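Local coordinates for protein hydroxyethylphosphonate dioxygenase (Streptomyces albus, PDB 6B9R) that probably converts 2-hydroxyethylphosphonate, with the help of iron and dioxygen, to hydroxymethylphosphonate and formate, at residues P326-T331 with L345-L350; F154-G159 with E413-R418. All blocks are in the same frame, centred on the assembly; numbering follows the deposited sequence.

Contact 1: P326-T331 with L345-L350; sequences PAYRFT and LAVDVL
Phe330 and Val347 stand next to one another on the same face, in the tight part of this contact. Both methyls of Val347 meet the CD1-CE1 side of the ring; CG1 is 3.7 Å from Phe330 CE1, while CG2 sits at the ring edge in plane. Tyr328 runs alongside Val349 in the same manner. One face of its ring is covered by Ala327 CB, and its OH is held by Ala356 O and Leu406 N. The strands form an antiparallel beta hairpin, 328-332 with 343-349. Arg329 and Asp348 are a hydrogen-bonded pair in it, with Arg329 N 2.9 Å from Asp348 O. A classic bulge puts Ala327 and Tyr328 together against Tyr320 on the next strand. Arg329, Asp348, Pro326 and Leu350 make the looser, partly exposed part. The Arg329 chain bends twice to come alongside Asp348. A 2.8 Å salt bridge joins Arg329 NH2 to Asp348 OD2, almost in line with CG-OD2 but 28° out of the guanidinium plane. NE adds a weak 3.2 Å bond to OD2. Thr331 and Ala346 continue this face into the interior. Beyond the strand ends, Leu350 CD1 rests 4.1 Å from Pro326 CB.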
loop_
_atom_site.group_PDB
_atom_site.type_symbol
_atom_site.label_atom_id
_atom_site.label_comp_id
_atom_site.label_asym_id
_atom_site.label_seq_id
_atom_site.Cartn_x
_atom_site.Cartn_y
_atom_site.Cartn_z
ATOM N N PRO A 326 38.247 -3.288 -3.477
ATOM C CA PRO A 326 37.043 -2.627 -2.953
ATOM C C PRO A 326 36.841 -1.285 -3.632
ATOM O O PRO A 326 37.781 -0.502 -3.779
ATOM C CB PRO A 326 37.349 -2.453 -1.461
ATOM C CG PRO A 326 38.840 -2.330 -1.417
ATOM C CD PRO A 326 39.383 -3.198 -2.540
ATOM N N ALA A 327 35.609 -1.039 -4.070
ATOM C CA ALA A 327 35.231 0.281 -4.552
ATOM C C ALA A 327 34.563 1.107 -3.468
ATOM O O ALA A 327 34.712 2.336 -3.446
ATOM C CB ALA A 327 34.286 0.157 -5.752
ATOM N N TYR A 328 33.818 0.456 -2.585
ATOM C CA TYR A 328 33.105 1.126 -1.510
ATOM C C TYR A 328 33.286 0.317 -0.244
ATOM O O TYR A 328 33.430 -0.908 -0.292
ATOM C CB TYR A 328 31.582 1.242 -1.782
ATOM C CG TYR A 328 31.238 1.644 -3.191
ATOM C CD1 TYR A 328 31.592 2.891 -3.679
ATOM C CD2 TYR A 328 30.551 0.777 -4.031
ATOM C CE1 TYR A 328 31.279 3.260 -4.983
ATOM C CE2 TYR A 328 30.219 1.139 -5.322
ATOM C CZ TYR A 328 30.575 2.384 -5.787
ATOM O OH TYR A 328 30.258 2.742 -7.070
ATOM N N ARG A 329 33.239 0.999 0.893
ATOM C CA ARG A 329 33.166 0.321 2.181
ATOM C C ARG A 329 31.876 0.773 2.842
ATOM O O ARG A 329 31.654 1.976 3.016
ATOM C CB ARG A 329 34.386 0.630 3.055
ATOM C CG ARG A 329 34.618 -0.403 4.167
ATOM C CD ARG A 329 33.729 -0.136 5.374
ATOM N NE ARG A 329 34.006 1.181 5.945
ATOM C CZ ARG A 329 34.945 1.443 6.852
ATOM N NH1 ARG A 329 35.730 0.475 7.337
ATOM N NH2 ARG A 329 35.095 2.687 7.286
ATOM N N PHE A 330 31.011 -0.179 3.165
ATOM C CA PHE A 330 29.715 0.136 3.746
ATOM C C PHE A 330 29.736 -0.097 5.248
ATOM O O PHE A 330 30.374 -1.039 5.725
ATOM C CB PHE A 330 28.604 -0.716 3.139
ATOM C CG PHE A 330 28.415 -0.545 1.658
ATOM C CD1 PHE A 330 28.127 0.695 1.104
ATOM C CD2 PHE A 330 28.462 -1.647 0.822
ATOM C CE1 PHE A 330 27.920 0.829 -0.274
ATOM C CE2 PHE A 330 28.254 -1.516 -0.548
ATOM C CZ PHE A 330 27.991 -0.274 -1.091
ATOM N N THR A 331 29.004 0.748 5.978
ATOM C CA THR A 331 28.734 0.566 7.396
ATOM C C THR A 331 27.222 0.564 7.582
ATOM O O THR A 331 26.537 1.475 7.103
ATOM C CB THR A 331 29.373 1.676 8.238
ATOM O OG1 THR A 331 30.794 1.690 8.031
ATOM C CG2 THR A 331 29.108 1.441 9.724
ATOM N N LEU A 345 23.010 3.348 5.398
ATOM C CA LEU A 345 24.424 3.049 5.222
ATOM C C LEU A 345 25.280 4.301 5.284
ATOM O O LEU A 345 24.915 5.349 4.745
ATOM C CB LEU A 345 24.691 2.364 3.878
ATOM C CG LEU A 345 24.014 1.010 3.672
ATOM C CD1 LEU A 345 24.086 0.604 2.195
ATOM C CD2 LEU A 345 24.663 -0.035 4.550
ATOM N N ALA A 346 26.443 4.173 5.925
ATOM C CA ALA A 346 27.548 5.081 5.674
ATOM C C ALA A 346 28.385 4.455 4.567
ATOM O O ALA A 346 28.714 3.267 4.631
ATOM C CB ALA A 346 28.389 5.308 6.938
ATOM N N VAL A 347 28.700 5.238 3.541
ATOM C CA VAL A 347 29.378 4.733 2.355
ATOM C C VAL A 347 30.698 5.467 2.213
ATOM O O VAL A 347 30.714 6.678 1.959
ATOM C CB VAL A 347 28.529 4.920 1.088
ATOM C CG1 VAL A 347 29.259 4.323 -0.123
ATOM C CG2 VAL A 347 27.137 4.312 1.277
ATOM N N ASP A 348 31.807 4.741 2.351
ATOM C CA ASP A 348 33.112 5.279 1.994
ATOM C C ASP A 348 33.340 4.974 0.526
ATOM O O ASP A 348 33.395 3.801 0.136
ATOM C CB ASP A 348 34.226 4.680 2.849
ATOM C CG ASP A 348 34.152 5.133 4.283
ATOM O OD1 ASP A 348 33.911 6.334 4.505
ATOM O OD2 ASP A 348 34.320 4.291 5.187
ATOM N N VAL A 349 33.437 6.020 -0.285
ATOM C CA VAL A 349 33.664 5.865 -1.715
ATOM C C VAL A 349 35.169 5.854 -1.922
ATOM O O VAL A 349 35.842 6.863 -1.698
ATOM C CB VAL A 349 32.994 6.979 -2.522
ATOM C CG1 VAL A 349 33.265 6.778 -4.018
ATOM C CG2 VAL A 349 31.487 6.982 -2.249
ATOM N N LEU A 350 35.697 4.700 -2.327
ATOM C CA LEU A 350 37.136 4.487 -2.407
ATOM C C LEU A 350 37.666 4.586 -3.824
ATOM O O LEU A 350 38.791 5.055 -4.028
ATOM C CB LEU A 350 37.496 3.112 -1.832
ATOM C CG LEU A 350 36.978 2.850 -0.410
ATOM C CD1 LEU A 350 37.234 1.412 0.005
ATOM C CD2 LEU A 350 37.594 3.834 0.582
#

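Contact 2: F154-G159 with E413-R418; sequences FTYFVG and ELLMLR
Tyr156 OH is gripped by two waters that link it to the carboxylate of Glu413. Water 1 lies 2.7 Å from Tyr156 OH and donates to Glu413 OE1 at 2.8 Å. Water 2 lies 2.6 Å from Tyr156 OH and donates to Glu413 OE2, also at 2.8 Å. Both waters sit at the edge of the tyrosine ring, in its plane. The two side chains meet tip to tip, with ring and carboxylate planes 90° apart. Glu413 CG is anti to the backbone N (chi1 -167°), and the chain stays extended from there, which carries the carboxylate out toward the phenol. Behind this polar end the contact is apolar. Leu415 runs antiparallel to Tyr156, the two side chains overlapping, and its CD2 comes within 3.7 Å of Tyr156 CB. Leu415 CD1 also meets the edge of the Phe154 ring, 4.1 Å from CE2. Leu417 CD1 touches the same ring obliquely near CG. The strands run antiparallel (168°) in two seven-stranded sheets that pack through side chains, consistent with the tandem cupin (bicupin) fold of this enzyme family. The side chain of Phe154 is about 10 Å from the bound iron and is no ligand of it; the neighbouring Gln153 is, and its NE2 is hydrogen-bonded to Thr155 OG1. The chemistry implies a joint that is apolar at its leucine and phenylalanine end and water-bridged at its tyrosine end. The two donated bonds are consistent with an ionised Glu413, though nearby Asp348, itself paired with Arg329, would work against it.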
loop_
_atom_site.group_PDB
_atom_site.type_symbol
_atom_site.label_atom_id
_atom_site.label_comp_id
_atom_site.label_asym_id
_atom_site.label_seq_id
_atom_site.Cartn_x
_atom_site.Cartn_y
_atom_site.Cartn_z
ATOM N N PHE A 154 14.870 8.206 10.860
ATOM C CA PHE A 154 16.243 7.738 10.911
ATOM C C PHE A 154 17.118 8.957 11.126
ATOM O O PHE A 154 17.044 9.918 10.351
ATOM C CB PHE A 154 16.657 7.027 9.619
ATOM C CG PHE A 154 18.126 6.827 9.531
ATOM C CD1 PHE A 154 18.734 5.780 10.205
ATOM C CD2 PHE A 154 18.918 7.720 8.839
ATOM C CE1 PHE A 154 20.111 5.617 10.166
ATOM C CE2 PHE A 154 20.304 7.567 8.809
ATOM C CZ PHE A 154 20.897 6.504 9.469
ATOM N N THR A 155 17.952 8.922 12.158
ATOM C CA THR A 155 18.794 10.055 12.491
ATOM C C THR A 155 20.248 9.623 12.493
ATOM O O THR A 155 20.594 8.604 13.096
ATOM C CB THR A 155 18.412 10.639 13.850
ATOM O OG1 THR A 155 17.028 11.022 13.826
ATOM C CG2 THR A 155 19.251 11.862 14.141
ATOM N N TYR A 156 21.084 10.395 11.811
ATOM C CA TYR A 156 22.531 10.217 11.795
ATOM C C TYR A 156 23.181 11.377 12.537
ATOM O O TYR A 156 22.855 12.534 12.265
ATOM C CB TYR A 156 23.043 10.162 10.356
ATOM C CG TYR A 156 24.531 10.001 10.272
ATOM C CD1 TYR A 156 25.107 8.744 10.298
ATOM C CD2 TYR A 156 25.365 11.111 10.168
ATOM C CE1 TYR A 156 26.487 8.592 10.220
ATOM C CE2 TYR A 156 26.738 10.970 10.094
ATOM C CZ TYR A 156 27.293 9.709 10.124
ATOM O OH TYR A 156 28.661 9.575 10.045
ATOM N N PHE A 157 24.094 11.076 13.469
ATOM C CA PHE A 157 24.651 12.089 14.368
ATOM C C PHE A 157 26.038 12.550 13.921
ATOM O O PHE A 157 26.874 11.737 13.522
ATOM C CB PHE A 157 24.726 11.548 15.796
ATOM C CG PHE A 157 23.382 11.243 16.391
ATOM C CD1 PHE A 157 22.645 12.243 17.006
ATOM C CD2 PHE A 157 22.851 9.965 16.326
ATOM C CE1 PHE A 157 21.401 11.974 17.562
ATOM C CE2 PHE A 157 21.611 9.678 16.875
ATOM C CZ PHE A 157 20.873 10.689 17.492
ATOM N N VAL A 158 26.275 13.862 13.988
ATOM C CA VAL A 158 27.595 14.453 13.769
ATOM C C VAL A 158 27.944 15.278 15.003
ATOM O O VAL A 158 27.205 16.201 15.372
ATOM C CB VAL A 158 27.650 15.330 12.505
ATOM C CG1 VAL A 158 29.050 15.936 12.361
ATOM C CG2 VAL A 158 27.261 14.528 11.245
ATOM N N GLY A 159 29.071 14.956 15.637
ATOM C CA GLY A 159 29.523 15.711 16.777
ATOM C C GLY A 159 28.838 15.281 18.056
ATOM O O GLY A 159 28.081 14.303 18.084
ATOM N N GLU A 413 33.147 10.164 2.194
ATOM C CA GLU A 413 32.020 9.474 2.805
ATOM C C GLU A 413 30.705 10.125 2.405
ATOM O O GLU A 413 30.609 11.353 2.316
ATOM C CB GLU A 413 32.144 9.478 4.329
ATOM C CG GLU A 413 31.188 8.512 5.024
ATOM C CD GLU A 413 31.276 8.608 6.543
ATOM O OE1 GLU A 413 31.586 9.711 7.047
ATOM O OE2 GLU A 413 31.040 7.588 7.228
ATOM N N LEU A 414 29.682 9.308 2.190
ATOM C CA LEU A 414 28.336 9.836 2.060
ATOM C C LEU A 414 27.377 9.013 2.905
ATOM O O LEU A 414 27.660 7.875 3.286
ATOM C CB LEU A 414 27.870 9.888 0.592
ATOM C CG LEU A 414 27.694 8.686 -0.325
ATOM C CD1 LEU A 414 26.471 7.839 0.050
ATOM C CD2 LEU A 414 27.549 9.209 -1.746
ATOM N N LEU A 415 26.228 9.612 3.189
ATOM C CA LEU A 415 25.157 8.959 3.924
ATOM C C LEU A 415 24.106 8.510 2.918
ATOM O O LEU A 415 23.737 9.282 2.028
ATOM C CB LEU A 415 24.554 9.926 4.946
ATOM C CG LEU A 415 23.378 9.463 5.811
ATOM C CD1 LEU A 415 23.758 8.257 6.648
ATOM C CD2 LEU A 415 22.927 10.631 6.690
ATOM N N MET A 416 23.633 7.268 3.051
ATOM C CA MET A 416 22.637 6.707 2.140
ATOM C C MET A 416 21.466 6.156 2.943
ATOM O O MET A 416 21.654 5.333 3.850
ATOM C CB MET A 416 23.248 5.602 1.256
ATOM C CG MET A 416 22.244 4.763 0.450
ATOM S SD MET A 416 23.048 3.378 -0.420
ATOM C CE MET A 416 23.725 4.188 -1.858
ATOM N N LEU A 417 20.261 6.618 2.621
ATOM C CA LEU A 417 19.044 6.073 3.205
ATOM C C LEU A 417 18.160 5.598 2.063
ATOM O O LEU A 417 17.808 6.392 1.194
ATOM C CB LEU A 417 18.289 7.111 4.041
ATOM C CG LEU A 417 16.993 6.520 4.623
ATOM C CD1 LEU A 417 17.276 5.383 5.622
ATOM C CD2 LEU A 417 16.132 7.580 5.276
ATOM N N ARG A 418 17.812 4.314 2.077
ATOM C CA ARG A 418 16.978 3.679 1.072
ATOM C C ARG A 418 15.697 3.230 1.754
ATOM O O ARG A 418 15.751 2.640 2.837
ATOM C CB ARG A 418 17.694 2.479 0.448
ATOM C CG ARG A 418 19.187 2.684 0.274
ATOM C CD ARG A 418 19.852 1.387 -0.149
ATOM N NE ARG A 418 20.416 1.490 -1.487
ATOM C CZ ARG A 418 20.679 0.441 -2.260
ATOM N NH1 ARG A 418 20.400 -0.790 -1.836
ATOM N NH2 ARG A 418 21.213 0.625 -3.460
HETATM O O HOH W 1 30.767 11.113 9.281
HETATM O O HOH W 2 29.791 7.308 9.709
#

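The centres of contacts 1 and 2 are about 13 Å apart. Along the chain, contact 1 is nested between the two segments of contact 2. Strands 343-349 and 412-419 are neighbours in one antiparallel sheet, where Val347 O is 2.8 Å from Leu414 N and Leu345 N is 2.9 Å from Met416 O, both probable hydrogen bonds. Contact 1 lies within that sheet. Contact 2 joins it to the sheet that carries the iron ligand Gln153. Apart from exchanged edge strands, 86-89 and 307-310, the contact 1 sheet comes from the later half of the chain. Phe330 and Leu345, and Met416 and Arg418 on the far side of strand 412-419, reach Leu250 of the second subunit.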